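Local coordinates for protein geranyltranstransferase (PDB 2H8O) that probably catalyses the addition of isopentenyl diphosphate to geranyl diphosphate, giving farnesyl diphosphate and pyrophosphate, as a member of the polyprenyl synthetase family, at residues 90-95 with 321-326; 104-109 with 171-176; 161-166 with 180-185; 186-191 with 225-230; 209-214 with 291-296. All blocks are in the same frame, centred on the assembly; numbering follows the deposited sequence.

Four of the contacts pack helix on helix within the isoprenoid synthase fold; contact 2 sets a turn against a helix. Contacts 3 and 4 follow each other along helix 175-189, their centres about 10 Å apart, and both reach the second subunit. Contact 2 lies about 11 Å from contact 3 (between centres) and is tied to it through N171. Contact 1 adjoins contact 4 where L92 and V93 pack on A229. Contact 5 stands apart at the far end of helix 211-237, about 39 Å from contact 2 between centres. In this family the active site is a cavity among the core helices, bordered by two aspartate-rich motifs, and the contacts probably pack helices that surround it.

Contact 1. Residues 90-95 with 321-326; sequences PFLVIE and AILIAA
In F91 the first torsion sets CG anti to the backbone N (chi1 167°), and in I322, with CG1 at chi1 -72°, the methyl CG2 is left anti to the backbone N. The two side chains meet obliquely, with F91 CZ 3.6 Å from I322 CG2. One helical turn on from I322, A326 presents its CB 3.7 Å from F91 CE2, so the ring end lies against two successive turns; a lone methyl suits A326 because the ring comes so close to the helix. Phenylalanine is long enough to span the gap between axes 10.6 Å apart. The short segments run nearly antiparallel, at 155°, and join helix 88-99 to helix 321-331, the last modelled helix of this mainly helical isoprenoid synthase fold. L323, its branched end between L92 and E95, puts CD2 3.9 Å from L92 CD2 and equally 3.9 Å from E95 CB, while its other methyl, CD1, approaches E95 O. E95 is a buried acid that uses its carbons for packing. Its chain bends at chi2, and CG sits 3.7 Å above the plane of the F91 ring, offset toward the rim. The E95 side chain crosses that of I322 at about a right angle, with OE1 3.7 Å from I322 CG2. On helix 34-57, R42 forms a salt bridge to E95 OE2 and N46 a hydrogen bond to the same oxygen, while F39 meets the F91 ring edge-to-face.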
# COMPACT_ATOMS: atom_id res chain seq x y z
N PRO A 90 -9.43 -1.14 -14.98
CA PRO A 90 -10.35 -2.26 -14.75
C PRO A 90 -10.86 -2.94 -16.02
O PRO A 90 -11.02 -4.15 -16.05
CB PRO A 90 -11.51 -1.63 -13.98
CG PRO A 90 -11.15 -0.29 -13.67
CD PRO A 90 -9.83 0.07 -14.24
N PHE A 91 -11.13 -2.15 -17.07
CA PHE A 91 -11.57 -2.70 -18.33
C PHE A 91 -10.57 -3.75 -18.81
O PHE A 91 -10.94 -4.86 -19.23
CB PHE A 91 -11.72 -1.60 -19.38
CG PHE A 91 -11.87 -2.11 -20.77
CD1 PHE A 91 -13.12 -2.31 -21.33
CD2 PHE A 91 -10.75 -2.42 -21.53
CE1 PHE A 91 -13.23 -2.80 -22.63
CE2 PHE A 91 -10.88 -2.91 -22.82
CZ PHE A 91 -12.10 -3.08 -23.36
N LEU A 92 -9.28 -3.39 -18.75
CA LEU A 92 -8.24 -4.27 -19.26
C LEU A 92 -8.13 -5.56 -18.42
O LEU A 92 -7.94 -6.66 -18.97
CB LEU A 92 -6.89 -3.54 -19.34
CG LEU A 92 -6.82 -2.43 -20.40
CD1 LEU A 92 -5.60 -1.53 -20.16
CD2 LEU A 92 -6.80 -3.01 -21.81
N VAL A 93 -8.26 -5.44 -17.11
CA VAL A 93 -8.27 -6.62 -16.24
C VAL A 93 -9.44 -7.56 -16.59
O VAL A 93 -9.27 -8.77 -16.86
CB VAL A 93 -8.32 -6.24 -14.76
CG1 VAL A 93 -8.40 -7.52 -13.91
CG2 VAL A 93 -7.09 -5.39 -14.37
N ILE A 94 -10.64 -6.98 -16.60
CA ILE A 94 -11.86 -7.73 -16.90
C ILE A 94 -11.74 -8.44 -18.25
O ILE A 94 -12.09 -9.61 -18.39
CB ILE A 94 -13.08 -6.78 -16.88
CG1 ILE A 94 -13.36 -6.31 -15.43
CG2 ILE A 94 -14.32 -7.46 -17.48
CD1 ILE A 94 -14.23 -5.09 -15.33
N GLU A 95 -11.27 -7.71 -19.26
CA GLU A 95 -11.24 -8.26 -20.62
C GLU A 95 -10.08 -9.25 -20.85
O GLU A 95 -10.21 -10.18 -21.63
CB GLU A 95 -11.31 -7.15 -21.67
CG GLU A 95 -12.66 -6.38 -21.62
CD GLU A 95 -13.90 -7.29 -21.84
OE1 GLU A 95 -13.80 -8.29 -22.59
OE2 GLU A 95 -15.00 -6.99 -21.29
N ALA A 321 -11.19 -9.69 -30.16
CA ALA A 321 -11.70 -8.48 -30.82
C ALA A 321 -11.83 -7.27 -29.90
O ALA A 321 -11.49 -6.15 -30.29
CB ALA A 321 -13.06 -8.75 -31.48
N ILE A 322 -12.33 -7.50 -28.69
CA ILE A 322 -12.53 -6.42 -27.72
C ILE A 322 -11.22 -5.78 -27.29
O ILE A 322 -11.10 -4.56 -27.24
CB ILE A 322 -13.32 -6.91 -26.49
CG1 ILE A 322 -14.78 -7.14 -26.89
CG2 ILE A 322 -13.23 -5.92 -25.34
CD1 ILE A 322 -15.59 -7.81 -25.86
N LEU A 323 -10.24 -6.60 -26.97
CA LEU A 323 -8.92 -6.07 -26.58
C LEU A 323 -8.21 -5.41 -27.75
O LEU A 323 -7.52 -4.41 -27.57
CB LEU A 323 -8.05 -7.14 -25.96
CG LEU A 323 -8.39 -7.44 -24.51
CD1 LEU A 323 -7.67 -8.71 -24.05
CD2 LEU A 323 -8.07 -6.24 -23.58
N ILE A 324 -8.35 -5.98 -28.94
CA ILE A 324 -7.76 -5.37 -30.14
C ILE A 324 -8.41 -4.00 -30.40
O ILE A 324 -7.72 -3.04 -30.73
CB ILE A 324 -7.83 -6.31 -31.34
CG1 ILE A 324 -6.83 -7.45 -31.12
CG2 ILE A 324 -7.53 -5.58 -32.66
CD1 ILE A 324 -6.93 -8.55 -32.13
N ALA A 325 -9.73 -3.91 -30.19
CA ALA A 325 -10.46 -2.64 -30.33
C ALA A 325 -9.97 -1.61 -29.31
O ALA A 325 -9.90 -0.42 -29.62
CB ALA A 325 -11.95 -2.86 -30.18
N ALA A 326 -9.63 -2.07 -28.11
CA ALA A 326 -9.08 -1.18 -27.10
C ALA A 326 -7.75 -0.59 -27.58
O ALA A 326 -7.52 0.60 -27.43
CB ALA A 326 -8.89 -1.91 -25.78

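Contact 2. Residues 104-109 with 171-176; sequences AEAGLH and NPLAAE
P172, A106 and N171 carry this contact, in which a turn before one helix lies against the first turns of another. P172 receives the flank of E105, whose extended chain crosses the proline ring at about a right angle; CB, CG and CD of E105 all come near P172 CG, and E105 OE1 ends 3.7 Å from that same carbon. A glutamate suits this exposed edge because its methylenes cover the ring while its charge stays at the surface. A106, with nothing beyond CB, lets the turn come close: its methyl lies 3.6 Å from P172 O and 4.3 Å from L173 CD1. N171 has CG anti to its backbone N (chi1 -179°), and its amide oxygen OD1 comes 3.3 Å from A106 CA and 3.6 Å from H109 CB. OD1 is buried here and has no polar partner in the model, whereas ND2 of the same amide donates to I166 O, which fixes the rotation of the group. The amide and the H109 ring are only 5° from parallel and slide past each other in opposite directions. H109 ND1 donates to E105 O at 3.0 Å, and H109 N reaches the same oxygen from the opposite face of its plane, so the imidazole is held back along its own helix. P172 is the centre of an inverse gamma turn, closed by a weak bond from L173 N to N171 O, in the linker that leads from helix 148-167 into helix 175-189 and packs on the start of helix 104-125.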
# COMPACT_ATOMS: atom_id res chain seq x y z
N ALA A 104 -14.79 -14.22 -13.92
CA ALA A 104 -15.14 -12.81 -14.09
C ALA A 104 -15.28 -12.08 -12.76
O ALA A 104 -15.01 -10.88 -12.69
CB ALA A 104 -16.44 -12.68 -14.87
N GLU A 105 -15.70 -12.78 -11.71
CA GLU A 105 -15.86 -12.13 -10.40
C GLU A 105 -14.49 -11.79 -9.85
O GLU A 105 -14.30 -10.72 -9.31
CB GLU A 105 -16.65 -13.02 -9.41
CG GLU A 105 -16.96 -12.35 -8.08
CD GLU A 105 -17.79 -13.22 -7.14
OE1 GLU A 105 -18.04 -14.41 -7.45
OE2 GLU A 105 -18.23 -12.68 -6.09
N ALA A 106 -13.53 -12.70 -10.01
CA ALA A 106 -12.15 -12.39 -9.60
C ALA A 106 -11.60 -11.23 -10.43
O ALA A 106 -10.96 -10.30 -9.90
CB ALA A 106 -11.30 -13.63 -9.73
N GLY A 107 -11.89 -11.24 -11.73
CA GLY A 107 -11.53 -10.12 -12.60
C GLY A 107 -12.09 -8.78 -12.15
O GLY A 107 -11.38 -7.76 -12.15
N LEU A 108 -13.35 -8.79 -11.74
CA LEU A 108 -14.00 -7.58 -11.24
C LEU A 108 -13.33 -7.07 -9.95
O LEU A 108 -13.09 -5.87 -9.80
CB LEU A 108 -15.49 -7.83 -11.02
CG LEU A 108 -16.33 -6.61 -10.71
CD1 LEU A 108 -16.38 -5.66 -11.90
CD2 LEU A 108 -17.73 -7.04 -10.28
N HIS A 109 -13.04 -7.98 -9.03
CA HIS A 109 -12.39 -7.60 -7.76
C HIS A 109 -11.01 -7.05 -8.00
O HIS A 109 -10.64 -6.01 -7.45
CB HIS A 109 -12.36 -8.80 -6.80
CG HIS A 109 -13.63 -8.96 -6.05
ND1 HIS A 109 -14.82 -9.29 -6.67
CD2 HIS A 109 -13.93 -8.73 -4.75
CE1 HIS A 109 -15.79 -9.28 -5.78
NE2 HIS A 109 -15.28 -8.95 -4.61
N ASN A 171 -12.69 -12.17 -2.75
CA ASN A 171 -12.14 -12.30 -4.09
C ASN A 171 -11.99 -13.79 -4.36
O ASN A 171 -11.15 -14.44 -3.72
CB ASN A 171 -10.77 -11.62 -4.20
CG ASN A 171 -10.19 -11.70 -5.60
OD1 ASN A 171 -10.89 -12.06 -6.55
ND2 ASN A 171 -8.90 -11.38 -5.74
N PRO A 172 -12.83 -14.36 -5.26
CA PRO A 172 -12.81 -15.81 -5.43
C PRO A 172 -11.65 -16.26 -6.29
O PRO A 172 -11.79 -16.42 -7.50
CB PRO A 172 -14.16 -16.10 -6.10
CG PRO A 172 -14.44 -14.89 -6.91
CD PRO A 172 -13.83 -13.71 -6.15
N LEU A 173 -10.48 -16.39 -5.66
CA LEU A 173 -9.22 -16.66 -6.35
C LEU A 173 -8.26 -17.40 -5.40
O LEU A 173 -8.17 -17.07 -4.22
CB LEU A 173 -8.62 -15.34 -6.81
CG LEU A 173 -7.42 -15.38 -7.73
CD1 LEU A 173 -7.80 -16.06 -9.05
CD2 LEU A 173 -6.91 -13.95 -7.95
N ALA A 174 -7.56 -18.41 -5.91
CA ALA A 174 -6.65 -19.20 -5.08
C ALA A 174 -5.54 -18.32 -4.50
O ALA A 174 -5.12 -17.35 -5.12
CB ALA A 174 -6.03 -20.33 -5.89
N ALA A 175 -5.08 -18.70 -3.31
CA ALA A 175 -4.06 -17.96 -2.57
C ALA A 175 -2.79 -17.74 -3.38
O ALA A 175 -2.20 -16.68 -3.34
CB ALA A 175 -3.73 -18.67 -1.25
N GLU A 176 -2.37 -18.76 -4.13
CA GLU A 176 -1.14 -18.65 -4.92
C GLU A 176 -1.25 -17.55 -5.97
O GLU A 176 -0.30 -16.79 -6.21
CB GLU A 176 -0.81 -19.99 -5.58
CG GLU A 176 -0.47 -21.11 -4.61
CD GLU A 176 -1.69 -21.80 -3.93
OE1 GLU A 176 -2.88 -21.53 -4.27
OE2 GLU A 176 -1.42 -22.63 -3.03

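Contact 3. Residues 161-166 with 180-185; sequences LAFDII and ALVISL
The antiparallel helical hairpin of helices 148-167 and 175-189 is held together here by F163 and I166 on one side and L181, V182 and L185 on the other. Consecutive in the chain, the helices have short-segment axes 10.2 Å apart at 156°, and the interface is entirely buried, which suits its wholly apolar side chains. F163 lays its ring beside V182: CD1 is 3.9 Å from V182 CG1, and CE1 comes 3.8 Å from V182 O, which lies at the ring edge near its plane. The hairpin also belongs to the dimer interface. The F163 ring stacks on F163 of the second subunit, and D164, on the same helix, forms a salt bridge with R187 of that subunit. I166 suits its place because its two branches serve different neighbours. With CG1 at chi1 -70°, CG2 is left anti to the backbone N, and this methyl touches both L181 and V182, 3.9 Å from L181 CB and 4.0 Å from V182 CG2. The other branch reaches one turn further along the opposite helix, where I166 CD1 meets L185 CD2 at 3.5 Å.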
# COMPACT_ATOMS: atom_id res chain seq x y z
N LEU A 161 -6.10 -0.24 0.65
CA LEU A 161 -7.32 -1.00 0.30
C LEU A 161 -7.14 -1.86 -0.95
O LEU A 161 -7.72 -2.96 -1.05
CB LEU A 161 -8.51 -0.04 0.12
CG LEU A 161 -9.88 -0.73 0.18
CD1 LEU A 161 -10.16 -1.19 1.60
CD2 LEU A 161 -10.93 0.23 -0.31
N ALA A 162 -6.36 -1.38 -1.92
CA ALA A 162 -6.08 -2.15 -3.14
C ALA A 162 -5.58 -3.55 -2.77
O ALA A 162 -6.01 -4.56 -3.34
CB ALA A 162 -5.09 -1.43 -4.03
N PHE A 163 -4.67 -3.62 -1.81
CA PHE A 163 -4.11 -4.91 -1.39
C PHE A 163 -5.09 -5.77 -0.62
O PHE A 163 -5.17 -6.98 -0.85
CB PHE A 163 -2.77 -4.70 -0.68
CG PHE A 163 -1.72 -4.20 -1.61
CD1 PHE A 163 -1.14 -5.07 -2.50
CD2 PHE A 163 -1.37 -2.85 -1.67
CE1 PHE A 163 -0.16 -4.63 -3.39
CE2 PHE A 163 -0.42 -2.42 -2.56
CZ PHE A 163 0.18 -3.29 -3.42
N ASP A 164 -5.87 -5.14 0.25
CA ASP A 164 -7.00 -5.81 0.90
C ASP A 164 -7.94 -6.45 -0.13
O ASP A 164 -8.31 -7.60 0.00
CB ASP A 164 -7.77 -4.81 1.78
CG ASP A 164 -8.81 -5.47 2.67
OD1 ASP A 164 -8.81 -6.71 2.84
OD2 ASP A 164 -9.63 -4.72 3.25
N ILE A 165 -8.33 -5.70 -1.15
CA ILE A 165 -9.30 -6.18 -2.13
C ILE A 165 -8.76 -7.38 -2.89
O ILE A 165 -9.47 -8.36 -3.13
CB ILE A 165 -9.68 -5.06 -3.11
CG1 ILE A 165 -10.43 -3.95 -2.38
CG2 ILE A 165 -10.52 -5.60 -4.28
CD1 ILE A 165 -10.47 -2.65 -3.14
N ILE A 166 -7.48 -7.33 -3.26
CA ILE A 166 -6.91 -8.48 -3.96
C ILE A 166 -6.87 -9.73 -3.10
O ILE A 166 -7.23 -10.81 -3.55
CB ILE A 166 -5.53 -8.17 -4.48
CG1 ILE A 166 -5.64 -7.18 -5.63
CG2 ILE A 166 -4.80 -9.46 -4.97
CD1 ILE A 166 -4.31 -6.65 -6.09
N ALA A 180 0.73 -13.89 -6.17
CA ALA A 180 1.35 -13.45 -7.42
C ALA A 180 0.88 -12.07 -7.83
O ALA A 180 1.66 -11.24 -8.31
CB ALA A 180 1.04 -14.45 -8.53
N LEU A 181 -0.41 -11.80 -7.66
CA LEU A 181 -0.97 -10.50 -7.98
C LEU A 181 -0.46 -9.41 -7.04
O LEU A 181 -0.23 -8.29 -7.47
CB LEU A 181 -2.49 -10.55 -7.89
CG LEU A 181 -3.23 -11.27 -9.02
CD1 LEU A 181 -4.69 -11.41 -8.67
CD2 LEU A 181 -3.08 -10.53 -10.32
N VAL A 182 -0.33 -9.73 -5.75
CA VAL A 182 0.17 -8.75 -4.78
C VAL A 182 1.60 -8.34 -5.17
O VAL A 182 1.94 -7.15 -5.21
CB VAL A 182 0.11 -9.28 -3.34
CG1 VAL A 182 0.89 -8.34 -2.37
CG2 VAL A 182 -1.37 -9.46 -2.86
N ILE A 183 2.42 -9.33 -5.49
CA ILE A 183 3.80 -9.06 -5.94
C ILE A 183 3.77 -8.21 -7.21
O ILE A 183 4.42 -7.17 -7.30
CB ILE A 183 4.62 -10.36 -6.18
CG1 ILE A 183 4.73 -11.21 -4.91
CG2 ILE A 183 6.01 -10.04 -6.77
CD1 ILE A 183 5.10 -12.66 -5.22
N SER A 184 2.99 -8.63 -8.20
CA SER A 184 2.97 -7.95 -9.49
C SER A 184 2.49 -6.50 -9.33
O SER A 184 3.06 -5.57 -9.94
CB SER A 184 2.04 -8.71 -10.44
OG SER A 184 2.05 -8.17 -11.74
N LEU A 185 1.45 -6.30 -8.52
CA LEU A 185 0.91 -4.95 -8.33
C LEU A 185 1.89 -4.05 -7.56
O LEU A 185 2.15 -2.91 -7.94
CB LEU A 185 -0.44 -4.98 -7.63
CG LEU A 185 -1.12 -3.61 -7.54
CD1 LEU A 185 -1.20 -2.90 -8.91
CD2 LEU A 185 -2.50 -3.74 -6.88

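Contact 4. Residues 186-191 with 225-230; sequences ARAAGI and LLRFAC
A188 and L225 bring their backbones to within 6.0 Å, CA to CA, where the last turn of helix 175-189 lies against the middle of helix 211-237. Helical geometry ends at G190 (phi -98°, psi -150°). A186 O takes weak bonds from both A189 N and G190 N, the latter at 3.0 Å, and G190, with no side chain, leaves room for that oxygen. Segment 225-230 is helical throughout. A188 has the largest share of the contact, and its small size is what permits the close approach: a single methyl is met by three residues of the other helix. L225 CD2 is 4.3 Å from A188 CB, F228 CB is 4.1 Å from it, and R227 NH2 comes closest at 3.6 Å. R227 bends at chi3 (77°), which turns NE out of the line of the chain. Its guanidinium meets A188 obliquely, and beyond this contact it has R248 NH1 nearby as a like charge and a long, weak ion pair with D65 of the second subunit. R187, by contrast, leads away from helix 211-237, and its NH1 forms a hydrogen bond with A64 O of the second subunit. Close packing through a small residue thus joins helices 175-189 and 211-237 within the core of the isoprenoid synthase fold, with L117 of helix 104-125 touching both A189 and L225.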
# COMPACT_ATOMS: atom_id res chain seq x y z
N ALA A 186 2.50 -4.60 -6.52
CA ALA A 186 3.46 -3.86 -5.71
C ALA A 186 4.68 -3.45 -6.53
O ALA A 186 5.17 -2.31 -6.40
CB ALA A 186 3.87 -4.68 -4.48
N ARG A 187 5.15 -4.36 -7.39
CA ARG A 187 6.30 -4.07 -8.24
C ARG A 187 5.93 -3.02 -9.27
O ARG A 187 6.70 -2.11 -9.52
CB ARG A 187 6.86 -5.32 -8.93
CG ARG A 187 7.35 -6.36 -7.93
CD ARG A 187 8.82 -6.32 -7.61
NE ARG A 187 9.05 -7.27 -6.52
CZ ARG A 187 9.40 -8.54 -6.66
NH1 ARG A 187 9.68 -9.05 -7.85
NH2 ARG A 187 9.52 -9.30 -5.57
N ALA A 188 4.73 -3.14 -9.85
CA ALA A 188 4.27 -2.18 -10.86
C ALA A 188 4.01 -0.79 -10.27
O ALA A 188 4.11 0.22 -10.99
CB ALA A 188 2.99 -2.66 -11.53
N ALA A 189 3.66 -0.75 -8.98
CA ALA A 189 3.20 0.49 -8.35
C ALA A 189 4.25 1.29 -7.57
O ALA A 189 4.07 2.50 -7.34
CB ALA A 189 2.02 0.17 -7.43
N GLY A 190 5.33 0.62 -7.17
CA GLY A 190 6.27 1.13 -6.19
C GLY A 190 7.52 1.76 -6.78
O GLY A 190 7.49 2.37 -7.84
N ILE A 191 8.60 1.65 -6.01
CA ILE A 191 9.90 2.28 -6.33
C ILE A 191 10.36 1.96 -7.75
O ILE A 191 10.96 2.82 -8.44
CB ILE A 191 11.01 1.88 -5.29
CG1 ILE A 191 12.37 2.51 -5.65
CG2 ILE A 191 11.14 0.34 -5.16
CD1 ILE A 191 12.36 4.00 -5.64
N LEU A 225 1.17 0.19 -14.72
CA LEU A 225 -0.19 -0.20 -14.31
C LEU A 225 -0.97 -0.81 -15.46
O LEU A 225 -1.80 -1.68 -15.24
CB LEU A 225 -1.01 0.97 -13.73
CG LEU A 225 -0.55 1.51 -12.39
CD1 LEU A 225 -1.70 2.26 -11.74
CD2 LEU A 225 -0.07 0.40 -11.45
N LEU A 226 -0.71 -0.34 -16.68
CA LEU A 226 -1.39 -0.89 -17.89
C LEU A 226 -0.85 -2.28 -18.24
O LEU A 226 -1.62 -3.18 -18.59
CB LEU A 226 -1.32 0.11 -19.05
CG LEU A 226 -2.09 1.43 -18.80
CD1 LEU A 226 -1.61 2.51 -19.79
CD2 LEU A 226 -3.62 1.21 -18.87
N ARG A 227 0.46 -2.47 -18.12
CA ARG A 227 1.09 -3.77 -18.20
C ARG A 227 0.48 -4.75 -17.19
O ARG A 227 0.05 -5.86 -17.54
CB ARG A 227 2.61 -3.61 -17.97
CG ARG A 227 3.40 -4.90 -17.98
CD ARG A 227 4.81 -4.67 -17.41
NE ARG A 227 4.78 -4.58 -15.95
CZ ARG A 227 5.61 -3.86 -15.19
NH1 ARG A 227 6.53 -3.07 -15.74
NH2 ARG A 227 5.47 -3.89 -13.87
N PHE A 228 0.44 -4.33 -15.93
CA PHE A 228 -0.14 -5.12 -14.87
C PHE A 228 -1.60 -5.48 -15.21
O PHE A 228 -2.02 -6.62 -15.00
CB PHE A 228 -0.08 -4.39 -13.53
CG PHE A 228 -0.92 -5.05 -12.47
CD1 PHE A 228 -0.41 -6.09 -11.70
CD2 PHE A 228 -2.24 -4.67 -12.29
CE1 PHE A 228 -1.21 -6.73 -10.77
CE2 PHE A 228 -3.05 -5.32 -11.36
CZ PHE A 228 -2.54 -6.34 -10.60
N ALA A 229 -2.38 -4.52 -15.69
CA ALA A 229 -3.81 -4.78 -15.93
C ALA A 229 -4.02 -5.97 -16.86
O ALA A 229 -4.89 -6.79 -16.65
CB ALA A 229 -4.47 -3.55 -16.53
N CYS A 230 -3.20 -6.04 -17.88
CA CYS A 230 -3.30 -7.10 -18.89
C CYS A 230 -2.69 -8.40 -18.40
O CYS A 230 -3.27 -9.46 -18.56
CB CYS A 230 -2.62 -6.66 -20.16
SG CYS A 230 -3.49 -5.26 -20.95

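Contact 5. Residues 209-214 with 291-296; sequences PDEDGI and ALRGEA
R293 NH1 donates to E211 OE2 at 3.1 Å, a salt bridge that joins the first turn of helix 211-237 to the end of helix 289-293. The bond is noticeably bent, with an N-H...O angle of 138°. It uses the syn lone pair of OE2, on the side of the other carboxylate oxygen, and the two charged planes are turned 44° apart, so a single N-H makes the link and the groups do not lie flat together in a paired arrangement. E211, extended beyond CG, and R293, folded at chi2 and chi3, bring their charged ends together, and R293 CD comes 3.5 Å from E211 OE1. Beside this polar pair, L292 and I214 reach toward each other tip to tip, CD1 to CD1 at 3.6 Å. L292 CD1 also lies 4.2 Å from E211 CB. D210 is the N-cap of helix 211-237: its OD1, met nearly along its C-O axis, accepts from G213 N at 2.9 Å, a usual role for a short acid that reaches forward to an N-H of the first turn, where the helix offers no backbone acceptor. On the other segment, G294 has positive phi, a conformation natural to glycine, and separates helix 289-293 from helix 295-312, for which it occupies the N-cap position. The contact lies at the surface. R293 also makes a cation-pi contact with W297, L289 of helix 289-293 touches E211 and I214, and E295, at the start of helix 295-312, rests on L264 and L267 of helix 241-267.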
# COMPACT_ATOMS: atom_id res chain seq x y z
N PRO A 209 15.53 15.13 -19.26
CA PRO A 209 16.03 13.79 -19.55
C PRO A 209 16.34 13.62 -21.04
O PRO A 209 15.83 14.39 -21.88
CB PRO A 209 14.86 12.88 -19.15
CG PRO A 209 13.66 13.73 -19.43
CD PRO A 209 14.06 15.13 -19.10
N ASP A 210 17.16 12.62 -21.35
CA ASP A 210 17.37 12.22 -22.74
C ASP A 210 16.31 11.21 -23.15
O ASP A 210 15.38 10.89 -22.37
CB ASP A 210 18.80 11.69 -22.95
CG ASP A 210 19.13 10.45 -22.13
OD1 ASP A 210 18.22 9.82 -21.52
OD2 ASP A 210 20.33 10.11 -22.11
N GLU A 211 16.39 10.70 -24.37
CA GLU A 211 15.35 9.83 -24.87
C GLU A 211 15.21 8.55 -24.02
O GLU A 211 14.12 8.15 -23.67
CB GLU A 211 15.61 9.48 -26.33
CG GLU A 211 14.44 8.86 -27.00
CD GLU A 211 14.63 8.71 -28.50
OE1 GLU A 211 15.45 9.44 -29.11
OE2 GLU A 211 13.94 7.85 -29.06
N ASP A 212 16.33 7.93 -23.69
CA ASP A 212 16.31 6.73 -22.86
C ASP A 212 15.64 7.04 -21.50
O ASP A 212 14.87 6.22 -20.96
CB ASP A 212 17.73 6.22 -22.67
CG ASP A 212 17.78 4.90 -21.92
OD1 ASP A 212 17.30 3.89 -22.49
OD2 ASP A 212 18.28 4.88 -20.78
N GLY A 213 15.92 8.22 -20.96
CA GLY A 213 15.31 8.61 -19.69
C GLY A 213 13.81 8.79 -19.77
O GLY A 213 13.07 8.42 -18.83
N ILE A 214 13.34 9.37 -20.87
CA ILE A 214 11.92 9.58 -21.10
C ILE A 214 11.20 8.24 -21.22
O ILE A 214 10.17 8.00 -20.61
CB ILE A 214 11.66 10.44 -22.37
CG1 ILE A 214 12.20 11.86 -22.17
CG2 ILE A 214 10.17 10.49 -22.70
CD1 ILE A 214 12.23 12.68 -23.45
N ALA A 291 8.04 15.39 -28.72
CA ALA A 291 8.91 16.57 -28.77
C ALA A 291 10.27 16.23 -29.39
O ALA A 291 10.80 17.00 -30.21
CB ALA A 291 9.10 17.15 -27.38
N LEU A 292 10.84 15.10 -28.99
CA LEU A 292 12.18 14.75 -29.47
C LEU A 292 12.19 14.20 -30.89
O LEU A 292 13.09 14.53 -31.66
CB LEU A 292 12.85 13.76 -28.52
CG LEU A 292 13.10 14.27 -27.10
CD1 LEU A 292 14.17 13.42 -26.43
CD2 LEU A 292 13.52 15.74 -27.10
N ARG A 293 11.20 13.39 -31.25
CA ARG A 293 11.21 12.68 -32.53
C ARG A 293 10.27 13.27 -33.59
O ARG A 293 10.37 12.90 -34.75
CB ARG A 293 10.84 11.21 -32.31
CG ARG A 293 11.63 10.48 -31.23
CD ARG A 293 13.12 10.43 -31.53
NE ARG A 293 13.40 9.79 -32.81
CZ ARG A 293 13.48 8.47 -33.02
NH1 ARG A 293 13.27 7.61 -32.03
NH2 ARG A 293 13.74 8.02 -34.24
N GLY A 294 9.34 14.13 -33.18
CA GLY A 294 8.39 14.73 -34.10
C GLY A 294 7.07 13.98 -34.23
O GLY A 294 6.99 12.78 -33.98
N GLU A 295 6.04 14.72 -34.64
CA GLU A 295 4.69 14.19 -34.75
C GLU A 295 4.57 13.04 -35.76
O GLU A 295 3.88 12.05 -35.50
CB GLU A 295 3.75 15.34 -35.14
CG GLU A 295 2.30 14.95 -35.38
CD GLU A 295 1.42 16.16 -35.62
OE1 GLU A 295 0.81 16.25 -36.70
OE2 GLU A 295 1.34 17.03 -34.72
N ALA A 296 5.25 13.17 -36.90
CA ALA A 296 5.21 12.15 -37.94
C ALA A 296 5.78 10.81 -37.44
O ALA A 296 5.20 9.75 -37.70
CB ALA A 296 5.97 12.62 -39.19